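Local coordinates for bacillaene synthase dehydratase PksH (Bacillus subtilis, PDB 3HP0), which dehydrates the (S)-3-hydroxy-3-methylglutaryl group tethered to PksL to a 3-methylglutaconyl group during synthesis of the antibiotic bacillaene, at residues Val119-Phe133 / Val172-Ala186. Residues are numbered along the deposited sequence; the frame is centred on the assembly and turned at random.
Sequences VSATDIAIADQTASF and VQEASEWGLIDAFDA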
ATOM      1  N   VAL A 119      -0.746  -3.336   0.055  1.00 20.81           N
ATOM      2  CA  VAL A 119      -0.926  -4.765  -0.177  1.00 22.14           C
ATOM      3  C   VAL A 119       0.356  -5.484  -0.595  1.00 23.19           C
ATOM      4  O   VAL A 119       0.619  -6.610  -0.163  1.00 24.28           O
ATOM      5  CB  VAL A 119      -2.018  -5.018  -1.243  1.00 21.78           C
ATOM      6  CG1 VAL A 119      -2.099  -6.490  -1.563  1.00 21.32           C
ATOM      7  CG2 VAL A 119      -3.379  -4.510  -0.735  1.00 22.08           C
ATOM      8  N   SER A 120       1.150  -4.825  -1.431  1.00 21.28           N
ATOM      9  CA  SER A 120       2.392  -5.393  -1.922  1.00 21.73           C
ATOM     10  C   SER A 120       3.430  -5.505  -0.822  1.00 21.80           C
ATOM     11  O   SER A 120       4.172  -6.487  -0.765  1.00 20.73           O
ATOM     12  CB  SER A 120       2.974  -4.520  -3.038  1.00 23.26           C
ATOM     13  OG  SER A 120       2.042  -4.312  -4.082  1.00 28.31           O
ATOM     14  N   ALA A 121       3.480  -4.484   0.034  1.00 19.61           N
ATOM     15  CA  ALA A 121       4.446  -4.417   1.121  1.00 19.30           C
ATOM     16  C   ALA A 121       4.215  -5.389   2.271  1.00 19.49           C
ATOM     17  O   ALA A 121       5.185  -5.874   2.872  1.00 19.65           O
ATOM     18  CB  ALA A 121       4.499  -2.997   1.662  1.00 21.14           C
ATOM     19  N   THR A 122       2.949  -5.672   2.590  1.00 14.99           N
ATOM     20  CA  THR A 122       2.654  -6.570   3.687  1.00 14.72           C
ATOM     21  C   THR A 122       3.272  -7.930   3.418  1.00 15.20           C
ATOM     22  O   THR A 122       3.439  -8.325   2.263  1.00 16.25           O
ATOM     23  CB  THR A 122       1.114  -6.701   3.937  1.00 17.57           C
ATOM     24  OG1 THR A 122       0.445  -7.244   2.785  1.00 14.60           O
ATOM     25  CG2 THR A 122       0.525  -5.321   4.266  1.00 15.50           C
ATOM     26  N   ASP A 123       3.648  -8.626   4.485  1.00 16.12           N
ATOM     27  CA  ASP A 123       4.253  -9.952   4.374  1.00 18.58           C
ATOM     28  C   ASP A 123       3.280 -10.940   3.739  1.00 20.47           C
ATOM     29  O   ASP A 123       3.697 -11.867   3.046  1.00 18.89           O
ATOM     30  CB  ASP A 123       4.623 -10.494   5.753  1.00 19.86           C
ATOM     31  CG  ASP A 123       5.729  -9.706   6.419  1.00 23.18           C
ATOM     32  OD1 ASP A 123       6.836  -9.624   5.839  1.00 27.36           O
ATOM     33  OD2 ASP A 123       5.493  -9.182   7.527  1.00 24.13           O
ATOM     34  N   ILE A 124       1.989 -10.730   4.007  1.00 20.22           N
ATOM     35  CA  ILE A 124       0.921 -11.585   3.510  1.00 22.19           C
ATOM     36  C   ILE A 124      -0.307 -10.775   3.122  1.00 23.53           C
ATOM     37  O   ILE A 124      -0.796  -9.946   3.899  1.00 25.36           O
ATOM     38  CB  ILE A 124       0.494 -12.604   4.578  1.00 22.40           C
ATOM     39  CG1 ILE A 124       1.686 -13.495   4.928  1.00 19.43           C
ATOM     40  CG2 ILE A 124      -0.722 -13.411   4.087  1.00 18.58           C
ATOM     41  CD1 ILE A 124       1.375 -14.549   5.947  1.00 13.86           C
ATOM     42  N   ALA A 125      -0.817 -11.033   1.924  1.00 23.04           N
ATOM     43  CA  ALA A 125      -1.985 -10.317   1.437  1.00 24.95           C
ATOM     44  C   ALA A 125      -3.102 -11.291   1.073  1.00 25.38           C
ATOM     45  O   ALA A 125      -2.918 -12.165   0.229  1.00 22.86           O
ATOM     46  CB  ALA A 125      -1.609  -9.466   0.223  1.00 22.88           C
ATOM     47  N   ILE A 126      -4.252 -11.132   1.717  1.00 25.68           N
ATOM     48  CA  ILE A 126      -5.400 -11.997   1.445  1.00 29.60           C
ATOM     49  C   ILE A 126      -6.591 -11.182   0.928  1.00 29.02           C
ATOM     50  O   ILE A 126      -6.711  -9.988   1.190  1.00 28.82           O
ATOM     51  CB  ILE A 126      -5.839 -12.754   2.715  1.00 30.29           C
ATOM     52  CG1 ILE A 126      -6.434 -11.778   3.720  1.00 29.79           C
ATOM     53  CG2 ILE A 126      -4.646 -13.447   3.347  1.00 31.04           C
ATOM     54  CD1 ILE A 126      -6.935 -12.444   4.958  1.00 34.70           C
ATOM     55  N   ALA A 127      -7.482 -11.828   0.195  1.00 30.83           N
ATOM     56  CA  ALA A 127      -8.628 -11.102  -0.327  1.00 32.72           C
ATOM     57  C   ALA A 127      -9.828 -12.007  -0.564  1.00 34.00           C
ATOM     58  O   ALA A 127      -9.771 -13.211  -0.302  1.00 31.45           O
ATOM     59  CB  ALA A 127      -8.230 -10.400  -1.629  1.00 29.14           C
ATOM     60  N   ASP A 128     -10.918 -11.406  -1.042  1.00 37.43           N
ATOM     61  CA  ASP A 128     -12.130 -12.143  -1.380  1.00 41.94           C
ATOM     62  C   ASP A 128     -12.376 -11.959  -2.877  1.00 43.34           C
ATOM     63  O   ASP A 128     -11.604 -11.279  -3.550  1.00 44.93           O
ATOM     64  CB  ASP A 128     -13.338 -11.651  -0.573  1.00 42.80           C
ATOM     65  CG  ASP A 128     -13.686 -10.201  -0.848  1.00 44.84           C
ATOM     66  OD1 ASP A 128     -13.538  -9.752  -2.004  1.00 46.11           O
ATOM     67  OD2 ASP A 128     -14.131  -9.513   0.095  1.00 44.17           O
ATOM     68  N   GLN A 129     -13.445 -12.565  -3.384  1.00 45.17           N
ATOM     69  CA  GLN A 129     -13.817 -12.507  -4.804  1.00 45.92           C
ATOM     70  C   GLN A 129     -13.920 -11.088  -5.360  1.00 43.84           C
ATOM     71  O   GLN A 129     -13.744 -10.852  -6.554  1.00 44.48           O
ATOM     72  CB  GLN A 129     -15.181 -13.169  -5.010  1.00 49.77           C
ATOM     73  CG  GLN A 129     -15.444 -14.377  -4.159  1.00 54.46           C
ATOM     74  CD  GLN A 129     -14.836 -15.630  -4.736  1.00 58.48           C
ATOM     75  OE1 GLN A 129     -15.051 -15.948  -5.908  1.00 61.54           O
ATOM     76  NE2 GLN A 129     -14.083 -16.359  -3.919  1.00 59.27           N
ATOM     77  N   THR A 130     -14.237 -10.151  -4.484  1.00 41.74           N
ATOM     78  CA  THR A 130     -14.419  -8.761  -4.859  1.00 41.91           C
ATOM     79  C   THR A 130     -13.186  -7.935  -5.251  1.00 40.81           C
ATOM     80  O   THR A 130     -13.293  -7.023  -6.072  1.00 40.43           O
ATOM     81  CB  THR A 130     -15.145  -8.039  -3.730  1.00 43.36           C
ATOM     82  OG1 THR A 130     -16.486  -8.536  -3.655  1.00 45.47           O
ATOM     83  CG2 THR A 130     -15.154  -6.540  -3.959  1.00 45.28           C
ATOM     84  N   ALA A 131     -12.028  -8.252  -4.672  1.00 37.74           N
ATOM     85  CA  ALA A 131     -10.802  -7.502  -4.941  1.00 35.05           C
ATOM     86  C   ALA A 131     -10.373  -7.391  -6.407  1.00 32.56           C
ATOM     87  O   ALA A 131     -10.377  -8.367  -7.153  1.00 33.44           O
ATOM     88  CB  ALA A 131      -9.651  -8.084  -4.115  1.00 32.43           C
ATOM     89  N   SER A 132     -10.015  -6.182  -6.809  1.00 30.67           N
ATOM     90  CA  SER A 132      -9.514  -5.932  -8.149  1.00 31.62           C
ATOM     91  C   SER A 132      -8.394  -4.910  -7.953  1.00 30.05           C
ATOM     92  O   SER A 132      -8.457  -4.071  -7.056  1.00 27.83           O
ATOM     93  CB  SER A 132     -10.608  -5.380  -9.067  1.00 33.51           C
ATOM     94  OG  SER A 132     -10.960  -4.056  -8.704  1.00 39.69           O
ATOM     95  N   PHE A 133      -7.375  -4.976  -8.799  1.00 30.58           N
ATOM     96  CA  PHE A 133      -6.218  -4.096  -8.669  1.00 31.25           C
ATOM     97  C   PHE A 133      -5.912  -3.349  -9.960  1.00 31.85           C
ATOM     98  O   PHE A 133      -5.965  -3.936 -11.035  1.00 33.97           O
ATOM     99  CB  PHE A 133      -5.011  -4.955  -8.248  1.00 29.00           C
ATOM    100  CG  PHE A 133      -5.293  -5.848  -7.072  1.00 25.01           C
ATOM    101  CD1 PHE A 133      -5.058  -5.408  -5.773  1.00 26.34           C
ATOM    102  CD2 PHE A 133      -5.862  -7.103  -7.260  1.00 26.53           C
ATOM    103  CE1 PHE A 133      -5.390  -6.201  -4.670  1.00 25.98           C
ATOM    104  CE2 PHE A 133      -6.202  -7.909  -6.174  1.00 25.97           C
ATOM    105  CZ  PHE A 133      -5.965  -7.457  -4.870  1.00 27.27           C
ATOM    106  N   VAL A 172      -8.962 -10.813  -9.152  1.00 35.34           N
ATOM    107  CA  VAL A 172      -8.382 -11.402  -7.962  1.00 34.74           C
ATOM    108  C   VAL A 172      -7.703 -12.718  -8.351  1.00 34.32           C
ATOM    109  O   VAL A 172      -6.793 -13.182  -7.664  1.00 32.42           O
ATOM    110  CB  VAL A 172      -9.456 -11.660  -6.881  1.00 35.99           C
ATOM    111  CG1 VAL A 172     -10.542 -12.565  -7.423  1.00 34.70           C
ATOM    112  CG2 VAL A 172      -8.810 -12.271  -5.647  1.00 35.81           C
ATOM    113  N   GLN A 173      -8.141 -13.305  -9.465  1.00 33.40           N
ATOM    114  CA  GLN A 173      -7.566 -14.558  -9.966  1.00 32.76           C
ATOM    115  C   GLN A 173      -6.141 -14.340 -10.473  1.00 32.78           C
ATOM    116  O   GLN A 173      -5.226 -15.089 -10.110  1.00 31.68           O
ATOM    117  CB  GLN A 173      -8.398 -15.136 -11.122  1.00 32.39           C
ATOM    118  CG  GLN A 173      -9.734 -15.766 -10.752  1.00 30.69           C
ATOM    119  CD  GLN A 173     -10.724 -14.778 -10.167  1.00 31.01           C
ATOM    120  OE1 GLN A 173     -10.798 -13.617 -10.585  1.00 29.67           O
ATOM    121  NE2 GLN A 173     -11.510 -15.242  -9.201  1.00 32.49           N
ATOM    122  N   GLU A 174      -5.958 -13.329 -11.325  1.00 32.17           N
ATOM    123  CA  GLU A 174      -4.636 -13.036 -11.868  1.00 34.60           C
ATOM    124  C   GLU A 174      -3.709 -12.630 -10.731  1.00 32.94           C
ATOM    125  O   GLU A 174      -2.561 -13.070 -10.672  1.00 33.39           O
ATOM    126  CB  GLU A 174      -4.693 -11.902 -12.886  1.00 38.21           C
ATOM    127  CG  GLU A 174      -5.808 -12.012 -13.880  1.00 45.05           C
ATOM    128  CD  GLU A 174      -5.765 -10.896 -14.906  1.00 48.74           C
ATOM    129  OE1 GLU A 174      -4.931 -10.989 -15.838  1.00 49.41           O
ATOM    130  OE2 GLU A 174      -6.556  -9.930 -14.768  1.00 49.51           O
ATOM    131  N   ALA A 175      -4.210 -11.786  -9.835  1.00 29.38           N
ATOM    132  CA  ALA A 175      -3.413 -11.349  -8.701  1.00 29.45           C
ATOM    133  C   ALA A 175      -2.870 -12.590  -7.993  1.00 28.56           C
ATOM    134  O   ALA A 175      -1.701 -12.635  -7.600  1.00 27.76           O
ATOM    135  CB  ALA A 175      -4.266 -10.520  -7.738  1.00 26.05           C
ATOM    136  N   SER A 176      -3.726 -13.599  -7.850  1.00 29.05           N
ATOM    137  CA  SER A 176      -3.339 -14.842  -7.188  1.00 29.94           C
ATOM    138  C   SER A 176      -2.291 -15.583  -7.995  1.00 29.79           C
ATOM    139  O   SER A 176      -1.261 -15.993  -7.461  1.00 29.55           O
ATOM    140  CB  SER A 176      -4.558 -15.752  -6.976  1.00 32.49           C
ATOM    141  OG  SER A 176      -4.186 -16.981  -6.361  1.00 30.79           O
ATOM    142  N   GLU A 177      -2.556 -15.754  -9.284  1.00 30.79           N
ATOM    143  CA  GLU A 177      -1.628 -16.458 -10.158  1.00 31.68           C
ATOM    144  C   GLU A 177      -0.280 -15.747 -10.216  1.00 30.78           C
ATOM    145  O   GLU A 177       0.769 -16.396 -10.223  1.00 31.44           O
ATOM    146  CB  GLU A 177      -2.214 -16.580 -11.569  1.00 34.66           C
ATOM    147  CG  GLU A 177      -3.560 -17.297 -11.624  1.00 41.62           C
ATOM    148  CD  GLU A 177      -4.165 -17.332 -13.026  1.00 46.02           C
ATOM    149  OE1 GLU A 177      -5.407 -17.472 -13.138  1.00 47.62           O
ATOM    150  OE2 GLU A 177      -3.401 -17.230 -14.014  1.00 48.93           O
ATOM    151  N   TRP A 178      -0.309 -14.417 -10.235  1.00 28.30           N
ATOM    152  CA  TRP A 178       0.915 -13.623 -10.306  1.00 27.76           C
ATOM    153  C   TRP A 178       1.706 -13.515  -9.003  1.00 27.20           C
ATOM    154  O   TRP A 178       2.904 -13.236  -9.020  1.00 28.36           O
ATOM    155  CB  TRP A 178       0.597 -12.215 -10.800  1.00 27.44           C
ATOM    156  CG  TRP A 178       0.015 -12.163 -12.180  1.00 28.21           C
ATOM    157  CD1 TRP A 178      -0.224 -13.216 -13.018  1.00 29.49           C
ATOM    158  CD2 TRP A 178      -0.392 -10.986 -12.889  1.00 28.80           C
ATOM    159  NE1 TRP A 178      -0.751 -12.766 -14.204  1.00 29.95           N
ATOM    160  CE2 TRP A 178      -0.858 -11.401 -14.155  1.00 29.56           C
ATOM    161  CE3 TRP A 178      -0.395  -9.618 -12.582  1.00 27.62           C
ATOM    162  CZ2 TRP A 178      -1.335 -10.498 -15.109  1.00 31.02           C
ATOM    163  CZ3 TRP A 178      -0.866  -8.723 -13.529  1.00 30.10           C
ATOM    164  CH2 TRP A 178      -1.323  -9.167 -14.781  1.00 30.42           C
ATOM    165  N   GLY A 179       1.044 -13.727  -7.875  1.00 26.05           N
ATOM    166  CA  GLY A 179       1.736 -13.625  -6.609  1.00 22.48           C
ATOM    167  C   GLY A 179       1.435 -12.321  -5.901  1.00 21.05           C
ATOM    168  O   GLY A 179       1.969 -12.079  -4.821  1.00 18.95           O
ATOM    169  N   LEU A 180       0.594 -11.476  -6.508  1.00 19.43           N
ATOM    170  CA  LEU A 180       0.221 -10.202  -5.897  1.00 19.50           C
ATOM    171  C   LEU A 180      -0.451 -10.458  -4.551  1.00 22.58           C
ATOM    172  O   LEU A 180      -0.256  -9.714  -3.596  1.00 25.25           O
ATOM    173  CB  LEU A 180      -0.728  -9.414  -6.799  1.00 19.88           C
ATOM    174  CG  LEU A 180      -1.295  -8.130  -6.163  1.00 21.15           C
ATOM    175  CD1 LEU A 180      -0.179  -7.344  -5.471  1.00 18.22           C
ATOM    176  CD2 LEU A 180      -1.968  -7.265  -7.225  1.00 19.50           C
ATOM    177  N   ILE A 181      -1.255 -11.508  -4.475  1.00 24.05           N
ATOM    178  CA  ILE A 181      -1.903 -11.847  -3.232  1.00 27.53           C
ATOM    179  C   ILE A 181      -1.701 -13.337  -2.962  1.00 28.71           C
ATOM    180  O   ILE A 181      -1.683 -14.155  -3.890  1.00 29.08           O
ATOM    181  CB  ILE A 181      -3.446 -11.507  -3.246  1.00 29.27           C
ATOM    182  CG1 ILE A 181      -4.096 -12.079  -4.492  1.00 30.38           C
ATOM    183  CG2 ILE A 181      -3.681  -9.999  -3.164  1.00 30.37           C
ATOM    184  CD1 ILE A 181      -4.565 -13.490  -4.294  1.00 37.79           C
ATOM    185  N   ASP A 182      -1.517 -13.678  -1.692  1.00 27.87           N
ATOM    186  CA  ASP A 182      -1.339 -15.060  -1.271  1.00 30.50           C
ATOM    187  C   ASP A 182      -2.733 -15.417  -0.764  1.00 32.95           C
ATOM    188  O   ASP A 182      -3.251 -14.752   0.124  1.00 38.96           O
ATOM    189  CB  ASP A 182      -0.335 -15.147  -0.100  1.00 28.48           C
ATOM    190  CG  ASP A 182       0.859 -14.228  -0.273  1.00 26.93           C
ATOM    191  OD1 ASP A 182       0.777 -13.035   0.102  1.00 24.73           O
ATOM    192  OD2 ASP A 182       1.909 -14.676  -0.788  1.00 28.60           O
ATOM    193  N   ALA A 183      -3.371 -16.424  -1.336  1.00 32.50           N
ATOM    194  CA  ALA A 183      -4.712 -16.826  -0.869  1.00 32.16           C
ATOM    195  C   ALA A 183      -5.820 -15.759  -0.897  1.00 32.89           C
ATOM    196  O   ALA A 183      -5.630 -14.600  -0.548  1.00 32.82           O
ATOM    197  CB  ALA A 183      -4.622 -17.385   0.527  1.00 29.91           C
ATOM    198  N   PHE A 184      -7.001 -16.198  -1.293  1.00 34.42           N
ATOM    199  CA  PHE A 184      -8.166 -15.345  -1.371  1.00 35.46           C
ATOM    200  C   PHE A 184      -9.363 -16.284  -1.305  1.00 36.50           C
ATOM    201  O   PHE A 184      -9.239 -17.474  -1.603  1.00 34.80           O
ATOM    202  CB  PHE A 184      -8.152 -14.542  -2.681  1.00 34.55           C
ATOM    203  CG  PHE A 184      -8.510 -15.353  -3.891  1.00 33.25           C
ATOM    204  CD1 PHE A 184      -9.838 -15.432  -4.319  1.00 32.53           C
ATOM    205  CD2 PHE A 184      -7.520 -16.008  -4.634  1.00 34.29           C
ATOM    206  CE1 PHE A 184     -10.177 -16.164  -5.441  1.00 31.28           C
ATOM    207  CE2 PHE A 184      -7.857 -16.747  -5.767  1.00 32.89           C
ATOM    208  CZ  PHE A 184      -9.185 -16.812  -6.178  1.00 33.85           C
ATOM    209  N   ASP A 185     -10.516 -15.752  -0.913  1.00 38.13           N
ATOM    210  CA  ASP A 185     -11.710 -16.575  -0.806  1.00 41.35           C
ATOM    211  C   ASP A 185     -12.949 -15.726  -0.562  1.00 41.92           C
ATOM    212  O   ASP A 185     -12.852 -14.609  -0.051  1.00 40.95           O
ATOM    213  CB  ASP A 185     -11.524 -17.580   0.338  1.00 44.30           C
ATOM    214  CG  ASP A 185     -12.600 -18.656   0.363  1.00 48.65           C
ATOM    215  OD1 ASP A 185     -13.775 -18.352   0.698  1.00 49.26           O
ATOM    216  OD2 ASP A 185     -12.261 -19.819   0.038  1.00 49.84           O
ATOM    217  N   ALA A 186     -14.117 -16.253  -0.918  1.00 41.67           N
ATOM    218  CA  ALA A 186     -15.352 -15.507  -0.702  1.00 42.95           C
ATOM    219  C   ALA A 186     -15.506 -15.201   0.787  1.00 42.93           C
ATOM    220  O   ALA A 186     -16.034 -14.154   1.163  1.00 41.63           O
ATOM    221  CB  ALA A 186     -16.539 -16.297  -1.196  1.00 42.54           C
TER
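F133 lies against L180, whose CD2 sits over one face of the ring, 3.9 Å from its centroid in a CH-pi contact. CG anti to the backbone N (chi1 174°) swings the isobutyl end of L180 towards 119-133, and its forked tip then puts CD2 on the ring and CD1 near V119 and S120. Smaller groups meet the ring near CE2 and CZ. A175 CB comes within 3.6 Å of F133 CE2. I181 CG2 reaches F133 CZ at 3.8 Å. A125 presents only a methyl, short enough for I181 CG2 to settle against it. In this crotonase-type fold, strand 124-127 is one edge of the mixed sheet, and the chain leaving helix 172-178 runs along it. D182 grips that edge twice: its N donates to A125 O, and its OD1 takes A125 N in a nearly straight bond (3.1 Å, 171°) through the anti lone pair. The same carboxylate forms a salt bridge with R154, which probably favours its charged form. Further along, A127 N reaches A183 O only weakly, at 3.4 Å. At the solvent-exposed end the contact passes to Q129, whose chain, bent at chi2, lays CG 3.7 Å from A186 CB, its long polar side chain suiting the solvent side.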